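Local coordinates for 2-oxoadipate dioxygenase/decarboxylase (Pseudomonas putida, PDB 6W1G), which uses iron(II) and dioxygen to decarboxylate and hydroxylate 2-oxoadipate to D-2-hydroxyglutarate in the breakdown of D-lysine, at residues 241-253 / 262-274. Numbering follows the deposited sequence. Where two conformers were deposited one is given.
Sequences MPAKGIPPKAVVE and ILLRQTSFKALQE
Glu253 and Gln266 are joined twice over, by backbone and by side chain: Glu253 N donates to Gln266 O at 2.9 Å, Gln266 N returns a bond to Glu253 O, and, between the side chains, Gln266 NE2 donates to Glu253 OE1 at 2.7 Å. The acceptor lies in the plane of the amide, but the N-H comes down on OE1 from above the carboxylate, the two planes standing 74° apart. Gln266 CG sits between the backbone N and the carbonyl carbon (chi1 62°), and from there the extended chain carries the amide to Glu253. A leucine here would probably leave the Glu253 carboxylate without its amide mate and free to turn. The Gln266 side chain lies about 5 Å from the bound nickel ion, close to its ligands Glu294 and His70. The backbone pair is a lone antiparallel bridge, made where the irregular segment 241-253 runs along the edge of strand 264-275; strand 288-298, which carries Glu294, pairs with the other edge. Farther along, Thr267 OG1 donates to Lys249 O at 2.9 Å, and Lys249 N donates to Ser268 O at 3.0 Å. Val252 CG1 lies over a face of the Arg265 guanidinium, 3.7 Å from NH2; water 3 accepts from that same nitrogen and probably donates to Val252 O, while NH1 forms a salt bridge with Asp235. Beyond the prolines the contact turns apolar. Ile246 lies alongside the Phe269 ring, its CG2 3.4 Å from CD2, and Met241 CE approaches CD1 obliquely at 3.5 Å. Two waters join the backbones here: one accepts from Lys270 N and donates to Pro247 O, the other donates to both Gly245 O and Lys270 O.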
loop_
_atom_site.group_PDB
_atom_site.type_symbol
_atom_site.label_atom_id
_atom_site.label_comp_id
_atom_site.label_asym_id
_atom_site.label_seq_id
_atom_site.Cartn_x
_atom_site.Cartn_y
_atom_site.Cartn_z
ATOM N N MET A 241 15.490 -12.786 -8.307
ATOM C CA MET A 241 14.887 -13.456 -7.132
ATOM C C MET A 241 15.063 -14.992 -7.035
ATOM O O MET A 241 15.323 -15.506 -5.918
ATOM C CB MET A 241 13.402 -13.130 -7.006
ATOM C CG MET A 241 13.110 -11.796 -6.382
ATOM S SD MET A 241 11.466 -11.149 -6.553
ATOM C CE MET A 241 10.653 -11.989 -5.236
ATOM N N PRO A 242 15.061 -15.731 -8.161
ATOM C CA PRO A 242 15.437 -17.163 -8.091
ATOM C C PRO A 242 16.837 -17.372 -7.531
ATOM O O PRO A 242 17.050 -18.251 -6.689
ATOM C CB PRO A 242 15.335 -17.647 -9.545
ATOM C CG PRO A 242 14.499 -16.673 -10.220
ATOM C CD PRO A 242 14.689 -15.341 -9.533
ATOM N N ALA A 243 17.820 -16.607 -8.010
ATOM C CA ALA A 243 19.174 -16.671 -7.457
ATOM C C ALA A 243 19.204 -16.628 -5.942
ATOM O O ALA A 243 20.140 -17.137 -5.320
ATOM C CB ALA A 243 19.965 -15.457 -7.898
ATOM N N LYS A 244 18.245 -15.960 -5.328
ATOM C CA LYS A 244 18.314 -15.725 -3.890
ATOM C C LYS A 244 17.383 -16.629 -3.085
ATOM O O LYS A 244 17.247 -16.429 -1.887
ATOM C CB LYS A 244 18.031 -14.241 -3.592
ATOM C CG LYS A 244 19.058 -13.261 -4.174
ATOM C CD LYS A 244 20.432 -13.476 -3.580
ATOM C CE LYS A 244 21.470 -12.602 -4.273
ATOM N NZ LYS A 244 22.001 -11.553 -3.358
ATOM N N GLY A 245 16.746 -17.620 -3.721
ATOM C CA GLY A 245 15.894 -18.537 -2.982
ATOM C C GLY A 245 14.494 -18.061 -2.687
ATOM O O GLY A 245 13.842 -18.604 -1.786
ATOM N N ILE A 246 13.998 -17.046 -3.406
ATOM C CA ILE A 246 12.641 -16.540 -3.215
ATOM C C ILE A 246 11.951 -16.522 -4.575
ATOM O O ILE A 246 11.589 -15.427 -5.078
ATOM C CB ILE A 246 12.652 -15.187 -2.476
ATOM C CG1 ILE A 246 13.769 -14.276 -3.011
ATOM C CG2 ILE A 246 12.830 -15.434 -0.971
ATOM C CD1 ILE A 246 13.699 -12.839 -2.472
ATOM N N PRO A 247 11.875 -17.669 -5.278
ATOM C CA PRO A 247 11.286 -17.632 -6.621
ATOM C C PRO A 247 9.880 -17.094 -6.520
ATOM O O PRO A 247 9.051 -17.635 -5.758
ATOM C CB PRO A 247 11.274 -19.098 -7.062
ATOM C CG PRO A 247 11.352 -19.862 -5.829
ATOM C CD PRO A 247 12.177 -19.038 -4.862
ATOM N N PRO A 248 9.559 -16.061 -7.265
ATOM C CA PRO A 248 8.222 -15.497 -7.115
ATOM C C PRO A 248 7.271 -16.165 -8.086
ATOM O O PRO A 248 7.664 -16.899 -8.991
ATOM C CB PRO A 248 8.414 -14.045 -7.527
ATOM C CG PRO A 248 9.469 -14.113 -8.600
ATOM C CD PRO A 248 10.421 -15.201 -8.100
ATOM N N LYS A 249 6.001 -15.878 -7.878
ATOM C CA LYS A 249 5.013 -16.219 -8.873
ATOM C C LYS A 249 5.356 -15.533 -10.182
ATOM O O LYS A 249 5.667 -14.330 -10.223
ATOM C CB LYS A 249 3.649 -15.774 -8.361
ATOM C CG LYS A 249 3.169 -16.496 -7.090
ATOM C CD LYS A 249 2.819 -17.944 -7.306
ATOM C CE LYS A 249 1.813 -18.382 -6.231
ATOM N NZ LYS A 249 2.095 -19.741 -5.701
ATOM N N ALA A 250 5.340 -16.301 -11.262
ATOM C CA ALA A 250 5.583 -15.728 -12.579
ATOM C C ALA A 250 4.494 -14.750 -12.989
ATOM O O ALA A 250 4.785 -13.783 -13.690
ATOM C CB ALA A 250 5.652 -16.834 -13.616
ATOM N N VAL A 251 3.244 -14.991 -12.596
ATOM C CA VAL A 251 2.185 -14.030 -12.854
ATOM C C VAL A 251 2.402 -12.798 -11.988
ATOM O O VAL A 251 2.470 -12.869 -10.760
ATOM C CB VAL A 251 0.821 -14.650 -12.555
ATOM C CG1 VAL A 251 -0.263 -13.605 -12.616
ATOM C CG2 VAL A 251 0.504 -15.784 -13.515
ATOM N N VAL A 252 2.495 -11.647 -12.616
ATOM C CA VAL A 252 2.603 -10.382 -11.917
ATOM C C VAL A 252 1.232 -9.735 -11.945
ATOM O O VAL A 252 0.645 -9.559 -13.027
ATOM C CB VAL A 252 3.672 -9.496 -12.580
ATOM C CG1 VAL A 252 3.716 -8.132 -11.915
ATOM C CG2 VAL A 252 5.030 -10.170 -12.528
ATOM N N GLU A 253 0.729 -9.351 -10.766
ATOM C CA GLU A 253 -0.539 -8.639 -10.705
ATOM C C GLU A 253 -0.339 -7.190 -11.096
ATOM O O GLU A 253 0.717 -6.618 -10.819
ATOM C CB GLU A 253 -1.124 -8.696 -9.295
ATOM C CG GLU A 253 -1.423 -10.114 -8.823
ATOM C CD GLU A 253 -2.068 -10.102 -7.468
ATOM O OE1 GLU A 253 -1.344 -10.236 -6.456
ATOM O OE2 GLU A 253 -3.294 -9.898 -7.413
ATOM N N ILE A 262 1.337 2.481 -14.475
ATOM C CA ILE A 262 0.077 2.903 -13.896
ATOM C C ILE A 262 -0.267 1.993 -12.717
ATOM O O ILE A 262 0.061 0.803 -12.703
ATOM C CB ILE A 262 -1.072 2.939 -14.938
ATOM C CG1 ILE A 262 -1.274 1.565 -15.588
ATOM C CG2 ILE A 262 -0.782 4.023 -15.969
ATOM C CD1 ILE A 262 -2.367 1.576 -16.652
ATOM N N LEU A 263 -0.962 2.568 -11.727
ATOM C CA LEU A 263 -1.330 1.831 -10.515
ATOM C C LEU A 263 -0.090 1.207 -9.903
ATOM O O LEU A 263 0.857 1.925 -9.564
ATOM C CB LEU A 263 -2.475 0.852 -10.753
ATOM C CG LEU A 263 -3.762 1.520 -11.242
ATOM C CD1 LEU A 263 -4.884 0.481 -11.361
ATOM C CD2 LEU A 263 -4.214 2.645 -10.360
ATOM N N LEU A 264 -0.055 -0.122 -9.695
ATOM C CA LEU A 264 1.135 -0.781 -9.201
ATOM C C LEU A 264 1.204 -2.159 -9.851
ATOM O O LEU A 264 0.213 -2.657 -10.380
ATOM C CB LEU A 264 1.188 -0.838 -7.685
ATOM C CG LEU A 264 0.148 -1.686 -6.980
ATOM C CD1 LEU A 264 0.478 -3.170 -6.986
ATOM C CD2 LEU A 264 0.012 -1.230 -5.537
ATOM N N ARG A 265 2.377 -2.777 -9.753
ATOM C CA ARG A 265 2.589 -4.165 -10.108
ATOM C C ARG A 265 3.134 -4.874 -8.886
ATOM O O ARG A 265 3.872 -4.275 -8.095
ATOM C CB ARG A 265 3.588 -4.294 -11.226
ATOM C CG ARG A 265 3.197 -3.540 -12.484
ATOM C CD ARG A 265 4.174 -3.765 -13.642
ATOM N NE ARG A 265 3.923 -5.070 -14.240
ATOM C CZ ARG A 265 4.812 -5.809 -14.892
ATOM N NH1 ARG A 265 6.052 -5.391 -15.038
ATOM N NH2 ARG A 265 4.434 -6.981 -15.409
ATOM N N GLN A 266 2.734 -6.135 -8.681
ATOM C CA GLN A 266 3.165 -6.858 -7.491
ATOM C C GLN A 266 3.268 -8.362 -7.756
ATOM O O GLN A 266 2.569 -8.913 -8.622
ATOM C CB GLN A 266 2.216 -6.656 -6.316
ATOM C CG GLN A 266 0.822 -7.173 -6.570
ATOM C CD GLN A 266 -0.230 -6.833 -5.498
ATOM O OE1 GLN A 266 -0.245 -5.741 -4.884
ATOM N NE2 GLN A 266 -1.141 -7.773 -5.298
ATOM N N THR A 267 4.152 -9.015 -7.010
ATOM C CA THR A 267 4.172 -10.480 -7.010
ATOM C C THR A 267 4.625 -10.922 -5.623
ATOM O O THR A 267 4.998 -10.109 -4.772
ATOM C CB THR A 267 4.983 -11.100 -8.171
ATOM O OG1 THR A 267 4.735 -12.503 -8.198
ATOM C CG2 THR A 267 6.431 -10.826 -8.052
ATOM N N SER A 268 4.551 -12.220 -5.390
ATOM C CA SER A 268 4.712 -12.808 -4.069
ATOM C C SER A 268 5.674 -13.986 -4.122
ATOM O O SER A 268 6.012 -14.511 -5.195
ATOM C CB SER A 268 3.344 -13.272 -3.489
ATOM O OG SER A 268 2.826 -14.304 -4.320
ATOM N N PHE A 269 6.121 -14.371 -2.929
ATOM C CA PHE A 269 7.039 -15.505 -2.796
ATOM C C PHE A 269 6.883 -16.087 -1.406
ATOM O O PHE A 269 6.426 -15.421 -0.471
ATOM C CB PHE A 269 8.479 -15.045 -3.030
ATOM C CG PHE A 269 8.971 -13.967 -2.110
ATOM C CD1 PHE A 269 8.768 -12.619 -2.400
ATOM C CD2 PHE A 269 9.652 -14.291 -0.945
ATOM C CE1 PHE A 269 9.218 -11.649 -1.541
ATOM C CE2 PHE A 269 10.104 -13.328 -0.100
ATOM C CZ PHE A 269 9.898 -11.999 -0.403
ATOM N N LYS A 270 7.345 -17.295 -1.240
ATOM C CA LYS A 270 7.362 -17.914 0.069
ATOM C C LYS A 270 8.591 -17.416 0.808
ATOM O O LYS A 270 9.714 -17.548 0.330
ATOM C CB LYS A 270 7.403 -19.436 -0.047
ATOM C CG LYS A 270 7.289 -20.130 1.323
ATOM C CD LYS A 270 7.140 -21.639 1.235
ATOM C CE LYS A 270 7.094 -22.323 2.605
ATOM N NZ LYS A 270 6.973 -23.780 2.432
ATOM N N ALA A 271 8.380 -16.859 2.000
ATOM C CA ALA A 271 9.465 -16.239 2.744
ATOM C C ALA A 271 9.991 -17.082 3.881
ATOM O O ALA A 271 11.192 -17.032 4.153
ATOM C CB ALA A 271 9.047 -14.882 3.283
ATOM N N LEU A 272 9.145 -17.847 4.579
ATOM C CA LEU A 272 9.602 -18.638 5.716
ATOM C C LEU A 272 8.551 -19.688 6.063
ATOM O O LEU A 272 7.349 -19.404 6.043
ATOM C CB LEU A 272 9.859 -17.723 6.922
ATOM C CG LEU A 272 10.461 -18.397 8.148
ATOM C CD1 LEU A 272 11.875 -18.795 7.922
ATOM C CD2 LEU A 272 10.364 -17.438 9.317
ATOM N N GLN A 273 8.992 -20.894 6.403
ATOM C CA GLN A 273 8.106 -21.887 6.998
ATOM C C GLN A 273 8.166 -21.751 8.517
ATOM O O GLN A 273 9.224 -21.935 9.119
ATOM C CB GLN A 273 8.509 -23.288 6.570
ATOM C CG GLN A 273 7.481 -24.366 6.904
ATOM C CD GLN A 273 6.152 -24.276 6.134
ATOM O OE1 GLN A 273 5.936 -23.394 5.297
ATOM N NE2 GLN A 273 5.259 -25.222 6.420
ATOM N N GLU A 274 7.057 -21.396 9.125
ATOM C CA GLU A 274 6.992 -21.235 10.573
ATOM C C GLU A 274 6.315 -22.442 11.216
ATOM O O GLU A 274 5.617 -23.230 10.574
ATOM C CB GLU A 274 6.239 -19.961 10.941
ATOM C CG GLU A 274 7.183 -18.777 11.178
ATOM C CD GLU A 274 8.132 -18.994 12.374
ATOM O OE1 GLU A 274 8.012 -20.015 13.079
ATOM O OE2 GLU A 274 8.995 -18.112 12.616
HETATM O O HOH W 1 11.518 -19.377 -0.297
HETATM O O HOH W 2 8.555 -18.668 -3.365
HETATM O O HOH W 3 1.736 -7.590 -14.778
#